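Local structure of transcriptional regulator, MarR family (Bacillus cereus, 4XRF) at residues T29-P34 and Q74-R79; I38-D43 and E103-R108. The protein probably binds DNA as a MarR-family, MepR-like transcription factor built on a winged helix-turn-helix domain. All coordinates share one frame; numbering follows the deposited sequence. Where two conformers were deposited one is given.

Contact 1: residues T29-P34 and Q74-R79; sequences TGLTPP and QELVER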
ATOM      1  N   THR A  29       4.017 -17.581   3.667  1.00 30.69           N
ATOM      2  CA  THR A  29       3.504 -18.637   2.795  1.00 30.45           C
ATOM      3  C   THR A  29       3.998 -18.543   1.348  1.00 30.14           C
ATOM      4  O   THR A  29       3.920 -19.522   0.621  1.00 30.45           O
ATOM      5  CB  THR A  29       1.952 -18.680   2.780  1.00 29.90           C
ATOM      6  OG1 THR A  29       1.444 -17.470   2.205  1.00 29.03           O
ATOM      7  CG2 THR A  29       1.401 -18.839   4.198  1.00 30.20           C
ATOM      8  N   GLY A  30       4.492 -17.371   0.940  1.00 29.88           N
ATOM      9  CA  GLY A  30       4.881 -17.100  -0.455  1.00 29.79           C
ATOM     10  C   GLY A  30       3.722 -16.931  -1.433  1.00 29.20           C
ATOM     11  O   GLY A  30       3.911 -17.020  -2.650  1.00 28.97           O
ATOM     12  N   LEU A  31       2.522 -16.690  -0.895  1.00 28.81           N
ATOM     13  CA  LEU A  31       1.302 -16.547  -1.695  1.00 28.50           C
ATOM     14  C   LEU A  31       0.473 -15.327  -1.311  1.00 28.08           C
ATOM     15  O   LEU A  31       0.350 -15.017  -0.152  1.00 28.32           O
ATOM     16  CB  LEU A  31       0.421 -17.804  -1.545  1.00 28.51           C
ATOM     17  CG  LEU A  31       1.094 -19.154  -1.865  1.00 29.20           C
ATOM     18  CD1 LEU A  31       0.343 -20.326  -1.230  1.00 29.53           C
ATOM     19  CD2 LEU A  31       1.279 -19.346  -3.376  1.00 29.18           C
ATOM     20  N   THR A  32      -0.115 -14.649  -2.293  1.00 28.30           N
ATOM     21  CA  THR A  32      -1.169 -13.676  -2.011  1.00 28.07           C
ATOM     22  C   THR A  32      -2.460 -14.464  -1.733  1.00 28.03           C
ATOM     23  O   THR A  32      -2.548 -15.654  -2.071  1.00 28.44           O
ATOM     24  CB  THR A  32      -1.444 -12.765  -3.210  1.00 27.99           C
ATOM     25  OG1 THR A  32      -2.017 -13.554  -4.249  1.00 28.37           O
ATOM     26  CG2 THR A  32      -0.168 -12.137  -3.737  1.00 28.49           C
ATOM     27  N   PRO A  33      -3.465 -13.821  -1.104  1.00 27.69           N
ATOM     28  CA  PRO A  33      -4.693 -14.581  -0.857  1.00 27.69           C
ATOM     29  C   PRO A  33      -5.399 -15.195  -2.078  1.00 27.83           C
ATOM     30  O   PRO A  33      -5.905 -16.312  -1.949  1.00 28.08           O
ATOM     31  CB  PRO A  33      -5.577 -13.575  -0.103  1.00 27.49           C
ATOM     32  CG  PRO A  33      -4.554 -12.799   0.697  1.00 27.20           C
ATOM     33  CD  PRO A  33      -3.416 -12.589  -0.282  1.00 27.23           C
ATOM     34  N   PRO A  34      -5.424 -14.512  -3.253  1.00 27.79           N
ATOM     35  CA  PRO A  34      -6.054 -15.185  -4.385  1.00 28.29           C
ATOM     36  C   PRO A  34      -5.254 -16.393  -4.905  1.00 28.83           C
ATOM     37  O   PRO A  34      -5.866 -17.393  -5.339  1.00 29.00           O
ATOM     38  CB  PRO A  34      -6.141 -14.081  -5.461  1.00 28.35           C
ATOM     39  CG  PRO A  34      -6.184 -12.806  -4.656  1.00 27.92           C
ATOM     40  CD  PRO A  34      -5.202 -13.080  -3.549  1.00 27.57           C
ATOM     41  N   GLN A  74       6.340 -19.662  -9.985  1.00 37.60           N
ATOM     42  CA  GLN A  74       6.676 -20.325  -8.707  1.00 37.71           C
ATOM     43  C   GLN A  74       6.649 -21.852  -8.835  1.00 38.63           C
ATOM     44  O   GLN A  74       6.971 -22.550  -7.877  1.00 39.38           O
ATOM     45  CB  GLN A  74       5.731 -19.896  -7.566  1.00 36.11           C
ATOM     46  CG  GLN A  74       5.788 -18.437  -7.153  1.00 35.49           C
ATOM     47  CD  GLN A  74       5.318 -18.232  -5.720  1.00 35.02           C
ATOM     48  OE1 GLN A  74       5.781 -18.914  -4.795  1.00 35.65           O
ATOM     49  NE2 GLN A  74       4.407 -17.283  -5.523  1.00 34.04           N
ATOM     50  N   GLU A  75       6.223 -22.359  -9.994  1.00 39.19           N
ATOM     51  CA  GLU A  75       6.234 -23.799 -10.308  1.00 40.49           C
ATOM     52  C   GLU A  75       5.202 -24.566  -9.482  1.00 39.34           C
ATOM     53  O   GLU A  75       5.400 -25.741  -9.150  1.00 40.41           O
ATOM     54  CB  GLU A  75       7.640 -24.390 -10.091  1.00 43.48           C
ATOM     55  CG  GLU A  75       8.590 -24.184 -11.262  1.00 46.41           C
ATOM     56  CD  GLU A  75      10.049 -24.362 -10.878  1.00 49.47           C
ATOM     57  OE1 GLU A  75      10.339 -24.933  -9.801  1.00 51.30           O
ATOM     58  OE2 GLU A  75      10.922 -23.922 -11.655  1.00 51.33           O
ATOM     59  N   LEU A  76       4.111 -23.898  -9.133  1.00 36.99           N
ATOM     60  CA  LEU A  76       3.141 -24.491  -8.222  1.00 36.24           C
ATOM     61  C   LEU A  76       1.990 -25.177  -8.960  1.00 36.06           C
ATOM     62  O   LEU A  76       1.320 -26.040  -8.398  1.00 36.14           O
ATOM     63  CB  LEU A  76       2.626 -23.456  -7.211  1.00 34.73           C
ATOM     64  CG  LEU A  76       3.683 -22.774  -6.323  1.00 34.92           C
ATOM     65  CD1 LEU A  76       3.049 -21.705  -5.432  1.00 33.83           C
ATOM     66  CD2 LEU A  76       4.443 -23.797  -5.477  1.00 36.16           C
ATOM     67  N   VAL A  77       1.750 -24.754 -10.197  1.00 36.03           N
ATOM     68  CA  VAL A  77       0.751 -25.388 -11.061  1.00 36.71           C
ATOM     69  C   VAL A  77       1.357 -25.636 -12.436  1.00 38.39           C
ATOM     70  O   VAL A  77       2.388 -25.051 -12.765  1.00 38.39           O
ATOM     71  CB  VAL A  77      -0.532 -24.523 -11.230  1.00 35.30           C
ATOM     72  CG1 VAL A  77      -1.176 -24.203  -9.880  1.00 34.23           C
ATOM     73  CG2 VAL A  77      -0.249 -23.246 -12.016  1.00 34.69           C
ATOM     74  N   GLU A  78       0.719 -26.515 -13.214  1.00 40.14           N
ATOM     75  CA  GLU A  78       1.039 -26.674 -14.619  0.50 41.70           C
ATOM     76  C   GLU A  78      -0.204 -26.357 -15.460  1.00 41.84           C
ATOM     77  O   GLU A  78      -1.335 -26.692 -15.076  1.00 41.25           O
ATOM     78  CB  GLU A  78       1.552 -28.091 -14.886  0.50 43.66           C
ATOM     79  CG  GLU A  78       2.513 -28.210 -16.059  0.50 45.14           C
ATOM     80  CD  GLU A  78       3.694 -29.110 -15.735  0.50 46.69           C
ATOM     81  OE1 GLU A  78       4.557 -28.701 -14.932  0.50 46.32           O
ATOM     82  OE2 GLU A  78       3.760 -30.229 -16.278  0.50 48.42           O
ATOM     83  N   ARG A  79       0.011 -25.678 -16.582  1.00 42.83           N
ATOM     84  CA  ARG A  79      -1.036 -25.374 -17.535  1.00 43.99           C
ATOM     85  C   ARG A  79      -0.768 -26.215 -18.772  1.00 46.45           C
ATOM     86  O   ARG A  79       0.375 -26.367 -19.199  1.00 47.23           O
ATOM     87  CB  ARG A  79      -1.026 -23.893 -17.912  1.00 43.98           C
ATOM     88  CG  ARG A  79      -1.963 -23.522 -19.062  1.00 45.68           C
ATOM     89  CD  ARG A  79      -2.215 -22.020 -19.071  1.00 46.47           C
ATOM     90  NE  ARG A  79      -0.964 -21.273 -19.203  1.00 47.92           N
ATOM     91  CZ  ARG A  79      -0.763 -20.031 -18.779  1.00 47.44           C
ATOM     92  NH1 ARG A  79      -1.722 -19.348 -18.149  1.00 46.32           N
ATOM     93  NH2 ARG A  79       0.421 -19.472 -18.986  1.00 48.30           N
TER
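A single polar bond joins the two segments: Gln-74 NE2 donates to Gly-30 O at 2.9 Å. The N-H points well at its acceptor (162°), and the carbonyl meets it head-on, with a C=O...N angle of 179°; Gly-30 O also lies within the amide plane of Gln-74. Gln-74 can span the gap because its chain runs extended beyond CG. Both ends of the amide have further partners, and these fix which way round it sits: OE1 accepts from Arg-100, while NE2 also donates to Gln-27 O of the second subunit. Arg-100 NH1 in turn bonds to Thr-29 O and, weakly, to Gly-30 O, so the carbonyls at the end of helix 4-29 are met by both Arg-100 and Gln-74.

Apolar contact comes from two leucines whose side chains cross obliquely, Leu-31 CD2 touching Leu-76 CD1 at 3.6 Å. The end of the Leu-31 side chain comes nearer to Leu-76 than its base does. All four touching residues are buried.

Turns shape both partners. Gly-30 leaves helix 4-29 with positive phi (73°), and Thr-32 N-caps helix 33-45. On the other side Glu-75 closes helix 61-73 in a Schellman motif. The contact thus joins two helix ends, one before helix 33-45 and the other leading into strand 77-81, within the winged helix-turn-helix domain characteristic of MarR regulators.

Contact 2: residues I38-D43 and E103-R108; sequences ILKILD and EAMTAR. With PO4 (phosphate ion), chain C.
Lys-40 NZ is gripped by a phosphate ion and by a carboxylate. It donates to PO4 O4 at 3.0 Å and more weakly to PO4 O1 at 3.4 Å, and it forms a salt bridge with Asp-5 of the third subunit. The phosphate probably came from the crystallisation liquor; backbone N atoms of His-3, Asp-5 and Lys-6 of that subunit also hold it. The lysine chain leaves helix 33-45 towards residues 103-108 and bends at chi3 (76°), which turns CE and the ammonium group towards the anion.

Across the contact, the terminal methyl of Met-105 is modelled against the end of this chain, CE lying 3.8 Å from Lys-40 CE. The two side chains cross at about a right angle, and the thioether is built folded at both chi2 and chi3. The placement of this methyl is doubtful, since it lies too close to Arg-108 NH2.

Arg-108 brings a second positive charge close, its NH2 4.2 Å from Lys-40 NZ, which approaches the guanidinium at its edge and near its plane. Asp-5 of the third subunit also forms a salt bridge with Arg-108 through NH1, using OD1 there and OD2 for the lysine. One carboxylate thus links both cations, and together with the phosphate it probably offsets their charge.

Near the end of helix 95-106, Thr-106 OG1 donates to Glu-103 O at 2.8 Å, an oxygen that also accepts from Ala-107 N. Beneath this partly exposed contact, Phe-36 of helix 33-45 packs against Ala-104, Met-105 and Arg-108, while Leu-39 and Leu-42 turn to strand 89-93 and Ile-38 and Ile-41 lie against helices 61-73 and 50-57.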
ATOM      1  N   ILE A  38      -6.731 -20.157  -5.159  1.00 31.20           N
ATOM      2  CA  ILE A  38      -6.568 -20.962  -6.369  1.00 31.30           C
ATOM      3  C   ILE A  38      -6.005 -22.356  -6.069  1.00 31.74           C
ATOM      4  O   ILE A  38      -6.580 -23.363  -6.495  1.00 32.42           O
ATOM      5  CB  ILE A  38      -5.760 -20.232  -7.467  1.00 31.25           C
ATOM      6  CG1 ILE A  38      -6.625 -19.110  -8.077  1.00 31.35           C
ATOM      7  CG2 ILE A  38      -5.372 -21.194  -8.604  1.00 31.89           C
ATOM      8  CD1 ILE A  38      -5.841 -18.048  -8.837  1.00 31.24           C
ATOM      9  N   LEU A  39      -4.883 -22.416  -5.360  1.00 31.18           N
ATOM     10  CA  LEU A  39      -4.287 -23.695  -4.991  1.00 32.11           C
ATOM     11  C   LEU A  39      -5.242 -24.586  -4.172  1.00 33.24           C
ATOM     12  O   LEU A  39      -5.247 -25.809  -4.363  1.00 34.20           O
ATOM     13  CB  LEU A  39      -2.962 -23.498  -4.215  1.00 31.39           C
ATOM     14  CG  LEU A  39      -1.809 -22.789  -4.953  1.00 30.87           C
ATOM     15  CD1 LEU A  39      -0.560 -22.776  -4.082  1.00 30.80           C
ATOM     16  CD2 LEU A  39      -1.503 -23.446  -6.296  1.00 31.14           C
ATOM     17  N   LYS A  40      -6.029 -23.985  -3.275  1.00 33.26           N
ATOM     18  CA  LYS A  40      -7.026 -24.749  -2.521  1.00 34.84           C
ATOM     19  C   LYS A  40      -8.096 -25.354  -3.425  1.00 35.46           C
ATOM     20  O   LYS A  40      -8.497 -26.493  -3.209  1.00 36.63           O
ATOM     21  CB  LYS A  40      -7.710 -23.920  -1.435  1.00 35.18           C
ATOM     22  CG  LYS A  40      -6.814 -23.535  -0.287  1.00 36.09           C
ATOM     23  CD  LYS A  40      -7.608 -22.824   0.809  1.00 37.35           C
ATOM     24  CE  LYS A  40      -8.446 -23.783   1.651  1.00 39.58           C
ATOM     25  NZ  LYS A  40      -9.057 -23.061   2.819  1.00 40.07           N
ATOM     26  N   ILE A  41      -8.564 -24.594  -4.419  1.00 35.04           N
ATOM     27  CA  ILE A  41      -9.532 -25.124  -5.397  1.00 36.04           C
ATOM     28  C   ILE A  41      -8.959 -26.350  -6.123  1.00 37.12           C
ATOM     29  O   ILE A  41      -9.625 -27.378  -6.234  1.00 38.40           O
ATOM     30  CB  ILE A  41      -9.976 -24.060  -6.427  1.00 35.50           C
ATOM     31  CG1 ILE A  41     -10.662 -22.885  -5.715  1.00 34.95           C
ATOM     32  CG2 ILE A  41     -10.901 -24.680  -7.480  1.00 36.36           C
ATOM     33  CD1 ILE A  41     -11.001 -21.731  -6.641  1.00 34.73           C
ATOM     34  N   LEU A  42      -7.721 -26.235  -6.596  1.00 36.97           N
ATOM     35  CA  LEU A  42      -7.058 -27.305  -7.351  1.00 38.20           C
ATOM     36  C   LEU A  42      -6.716 -28.500  -6.468  1.00 40.00           C
ATOM     37  O   LEU A  42      -6.682 -29.630  -6.948  1.00 40.61           O
ATOM     38  CB  LEU A  42      -5.791 -26.778  -8.036  1.00 36.89           C
ATOM     39  CG  LEU A  42      -6.042 -25.680  -9.067  1.00 36.04           C
ATOM     40  CD1 LEU A  42      -4.730 -25.052  -9.489  1.00 35.21           C
ATOM     41  CD2 LEU A  42      -6.790 -26.229 -10.267  1.00 36.80           C
ATOM     42  N   ASP A  43      -6.449 -28.239  -5.185  1.00 40.98           N
ATOM     43  CA  ASP A  43      -6.257 -29.307  -4.207  1.00 43.70           C
ATOM     44  C   ASP A  43      -7.565 -30.060  -3.967  1.00 45.85           C
ATOM     45  O   ASP A  43      -7.560 -31.280  -3.805  1.00 47.30           O
ATOM     46  CB  ASP A  43      -5.755 -28.749  -2.884  1.00 44.43           C
ATOM     47  CG  ASP A  43      -5.190 -29.827  -1.966  1.00 47.09           C
ATOM     48  OD1 ASP A  43      -4.817 -30.914  -2.451  1.00 48.49           O
ATOM     49  OD2 ASP A  43      -5.103 -29.578  -0.744  1.00 48.69           O
ATOM     50  N   GLU A 103       1.484 -26.469   3.598  1.00 50.01           N
ATOM     51  CA  GLU A 103       2.328 -25.587   4.396  1.00 50.85           C
ATOM     52  C   GLU A 103       1.630 -24.244   4.676  1.00 48.61           C
ATOM     53  O   GLU A 103       1.589 -23.794   5.817  1.00 47.89           O
ATOM     54  CB  GLU A 103       3.667 -25.390   3.683  1.00 54.22           C
ATOM     55  CG  GLU A 103       4.558 -24.285   4.241  1.00 59.46           C
ATOM     56  CD  GLU A 103       5.645 -23.903   3.245  1.00 63.33           C
ATOM     57  OE1 GLU A 103       6.681 -24.610   3.204  1.00 66.18           O
ATOM     58  OE2 GLU A 103       5.454 -22.909   2.496  1.00 63.16           O
ATOM     59  N   ALA A 104       1.060 -23.631   3.638  1.00 46.34           N
ATOM     60  CA  ALA A 104       0.295 -22.388   3.783  1.00 45.78           C
ATOM     61  C   ALA A 104      -0.880 -22.489   4.769  1.00 46.81           C
ATOM     62  O   ALA A 104      -1.162 -21.543   5.508  1.00 45.89           O
ATOM     63  CB  ALA A 104      -0.197 -21.900   2.425  1.00 42.79           C
ATOM     64  N   MET A 105      -1.573 -23.621   4.736  1.00 48.82           N
ATOM     65  CA  MET A 105      -2.606 -23.965   5.707  1.00 53.17           C
ATOM     66  C   MET A 105      -2.128 -23.726   7.143  1.00 53.46           C
ATOM     67  O   MET A 105      -2.778 -23.020   7.914  1.00 52.77           O
ATOM     68  CB  MET A 105      -2.935 -25.448   5.552  1.00 57.51           C
ATOM     69  CG  MET A 105      -4.372 -25.839   5.785  1.00 63.01           C
ATOM     70  SD  MET A 105      -5.292 -25.593   4.263  1.00 67.37           S
ATOM     71  CE  MET A 105      -6.207 -24.123   4.707  1.00 63.42           C
ATOM     72  N   THR A 106      -0.984 -24.316   7.483  1.00 53.69           N
ATOM     73  CA  THR A 106      -0.460 -24.286   8.841  1.00 55.49           C
ATOM     74  C   THR A 106       0.134 -22.921   9.201  1.00 55.13           C
ATOM     75  O   THR A 106       0.110 -22.527  10.360  1.00 55.11           O
ATOM     76  CB  THR A 106       0.600 -25.391   9.077  1.00 57.64           C
ATOM     77  OG1 THR A 106       1.794 -25.079   8.345  1.00 57.76           O
ATOM     78  CG2 THR A 106       0.081 -26.771   8.642  1.00 57.51           C
ATOM     79  N   ALA A 107       0.651 -22.201   8.207  1.00 54.25           N
ATOM     80  CA  ALA A 107       1.320 -20.923   8.453  1.00 54.14           C
ATOM     81  C   ALA A 107       0.410 -19.700   8.244  1.00 53.71           C
ATOM     82  O   ALA A 107       0.893 -18.574   8.085  1.00 53.51           O
ATOM     83  CB  ALA A 107       2.587 -20.819   7.612  1.00 53.42           C
ATOM     84  N   ARG A 108      -0.904 -19.915   8.264  1.00 54.21           N
ATOM     85  CA  ARG A 108      -1.869 -18.823   8.070  1.00 53.92           C
ATOM     86  C   ARG A 108      -1.786 -17.795   9.199  1.00 52.86           C
ATOM     87  O   ARG A 108      -1.503 -18.151  10.340  1.00 52.43           O
ATOM     88  CB  ARG A 108      -3.301 -19.362   7.965  1.00 56.30           C
ATOM     89  CG  ARG A 108      -3.817 -20.059   9.220  1.00 59.97           C
ATOM     90  CD  ARG A 108      -5.309 -20.343   9.136  1.00 63.10           C
ATOM     91  NE  ARG A 108      -5.675 -21.206   8.004  1.00 64.74           N
ATOM     92  CZ  ARG A 108      -6.230 -20.778   6.870  1.00 65.71           C
ATOM     93  NH1 ARG A 108      -6.486 -19.487   6.686  1.00 65.86           N
ATOM     94  NH2 ARG A 108      -6.532 -21.643   5.911  1.00 65.23           N
TER
HETATM   95  P   PO4 C 202     -12.583 -21.472   2.639  1.00 43.95           P
HETATM   96  O1  PO4 C 202     -12.144 -22.326   1.477  1.00 48.14           O
HETATM   97  O2  PO4 C 202     -12.977 -20.107   2.143  1.00 39.14           O
HETATM   98  O3  PO4 C 202     -13.749 -22.157   3.331  1.00 45.03           O
HETATM   99  O4  PO4 C 202     -11.424 -21.327   3.592  1.00 45.38           O

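Overall arrangement
The centres of contacts 1 and 2 lie about 9 Å apart: contact 1 sits in the turn leading into helix 33-45, contact 2 a little further along that helix. Their segments alternate along the chain, in the order 29-34, 38-43, 74-79, 103-108. They also touch directly. Val-77 packs against both Leu-39 and Leu-42, Leu-31 meets Leu-39, and Thr-29 rests on Ala-104, joining the end of helix 4-29 to helix 95-106. Helix 33-45 and the turn before it thus lie alongside both the buried junction leading into strand 77-81 and the more exposed edge near the end of helix 95-106. Both contacts reach the third subunit, so this part of the winged-helix domain also takes part in the assembly.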